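Local coordinates for UPF0045 protein MJ1052 (Methanocaldococcus jannaschii, PDB 2EPI), which is of unknown function but belongs to the UPF0045 family of thiamine-binding-like proteins and may bind thiamine or a related small molecule, at residues L53-I56 against L57-F60. Sequence-based numbering, arbitrary orientation.
Sequences LDEI and LKAF
K58 reaches back along the helix to E55. CB lies near the carbonyl oxygens of both D54 and E55. CG, anti to its own carbonyl carbon (chi1 -61°), comes down close on D54 O, 3.1 Å away. From there the chain runs fully extended: CD is about equally near D54 O and E55 OE2, CE lies 3.6 Å from E55 OE2, and NZ forms a salt bridge with that oxygen at 3.0 Å. The ammonium approaches OE2 on the syn side, 23° out of the carboxylate plane. The bend at chi2 (-54°) swings the E55 carboxylate across toward the K58 chain, on the N-terminal side of its own CA. With E55 cut back to an alanine, the K58 ammonium would probably lose its carboxylate mate and its long chain would be freer to swing. Both side chains also touch Y36.

On another side of the helix, L53 and L57 pack obliquely, L53 CG to L57 CD1 at 4.1 Å, while L57 CG rests 3.2 Å from L53 O. D54 turns its carboxylate to a different mate, with OD1 in a salt bridge to K61 of the second subunit. I56 and F60 face the sheet, both touching L78.

Beneath the side chains run four successive i to i+4 backbone bonds, from L57 N to L53 O through F60 N to I56 O. This is the first part of amphipathic helix 53-68, the second helix of a ferredoxin-like alpha+beta fold: an i to i+3 ion pair on one side and apolar residues against the four-stranded antiparallel sheet on another.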
loop_
_atom_site.group_PDB
_atom_site.type_symbol
_atom_site.label_atom_id
_atom_site.label_comp_id
_atom_site.label_asym_id
_atom_site.label_seq_id
_atom_site.Cartn_x
_atom_site.Cartn_y
_atom_site.Cartn_z
ATOM N N LEU A 53 -5.601 -6.631 17.568
ATOM C CA LEU A 53 -4.675 -6.959 16.484
ATOM C C LEU A 53 -4.785 -8.400 16.002
ATOM O O LEU A 53 -4.794 -8.652 14.800
ATOM C CB LEU A 53 -3.232 -6.664 16.906
ATOM C CG LEU A 53 -2.133 -6.982 15.883
ATOM C CD1 LEU A 53 -2.430 -6.307 14.550
ATOM C CD2 LEU A 53 -0.792 -6.507 16.425
ATOM N N ASP A 54 -4.870 -9.349 16.928
ATOM C CA ASP A 54 -4.973 -10.742 16.527
ATOM C C ASP A 54 -6.281 -11.020 15.793
ATOM O O ASP A 54 -6.306 -11.792 14.837
ATOM C CB ASP A 54 -4.841 -11.668 17.740
ATOM C CG ASP A 54 -3.460 -11.615 18.358
ATOM O OD1 ASP A 54 -2.476 -11.523 17.596
ATOM O OD2 ASP A 54 -3.357 -11.677 19.604
ATOM N N GLU A 55 -7.366 -10.392 16.231
ATOM C CA GLU A 55 -8.647 -10.603 15.569
ATOM C C GLU A 55 -8.605 -10.042 14.150
ATOM O O GLU A 55 -9.166 -10.632 13.226
ATOM C CB GLU A 55 -9.782 -9.954 16.364
ATOM C CG GLU A 55 -10.042 -10.639 17.703
ATOM C CD GLU A 55 -10.282 -12.133 17.549
ATOM O OE1 GLU A 55 -11.259 -12.512 16.870
ATOM O OE2 GLU A 55 -9.494 -12.932 18.102
ATOM N N ILE A 56 -7.934 -8.909 13.977
ATOM C CA ILE A 56 -7.832 -8.298 12.656
ATOM C C ILE A 56 -6.989 -9.173 11.737
ATOM O O ILE A 56 -7.297 -9.317 10.554
ATOM C CB ILE A 56 -7.234 -6.871 12.746
ATOM C CG1 ILE A 56 -8.307 -5.913 13.280
ATOM C CG2 ILE A 56 -6.735 -6.406 11.371
ATOM C CD1 ILE A 56 -7.832 -4.491 13.489
ATOM N N LEU A 57 -5.931 -9.767 12.283
ATOM C CA LEU A 57 -5.073 -10.644 11.490
ATOM C C LEU A 57 -5.856 -11.876 11.037
ATOM O O LEU A 57 -5.747 -12.301 9.887
ATOM C CB LEU A 57 -3.845 -11.062 12.307
ATOM C CG LEU A 57 -2.846 -9.929 12.546
ATOM C CD1 LEU A 57 -1.841 -10.338 13.608
ATOM C CD2 LEU A 57 -2.149 -9.582 11.244
ATOM N N LYS A 58 -6.648 -12.444 11.943
ATOM C CA LYS A 58 -7.452 -13.617 11.615
ATOM C C LYS A 58 -8.518 -13.241 10.587
ATOM O O LYS A 58 -8.786 -13.994 9.654
ATOM C CB LYS A 58 -8.163 -14.167 12.855
ATOM C CG LYS A 58 -7.268 -14.643 13.987
ATOM C CD LYS A 58 -8.145 -15.072 15.161
ATOM C CE LYS A 58 -7.346 -15.328 16.422
ATOM N NZ LYS A 58 -8.266 -15.598 17.569
ATOM N N ALA A 59 -9.138 -12.080 10.782
ATOM C CA ALA A 59 -10.180 -11.613 9.875
ATOM C C ALA A 59 -9.580 -11.360 8.502
ATOM O O ALA A 59 -10.188 -11.670 7.480
ATOM C CB ALA A 59 -10.822 -10.332 10.413
ATOM N N PHE A 60 -8.379 -10.796 8.489
ATOM C CA PHE A 60 -7.688 -10.509 7.242
ATOM C C PHE A 60 -7.441 -11.811 6.491
ATOM O O PHE A 60 -7.750 -11.927 5.304
ATOM C CB PHE A 60 -6.355 -9.818 7.532
ATOM C CG PHE A 60 -5.489 -9.634 6.320
ATOM C CD1 PHE A 60 -5.895 -8.813 5.273
ATOM C CD2 PHE A 60 -4.253 -10.271 6.232
ATOM C CE1 PHE A 60 -5.089 -8.620 4.158
ATOM C CE2 PHE A 60 -3.435 -10.082 5.113
ATOM C CZ PHE A 60 -3.856 -9.254 4.077
#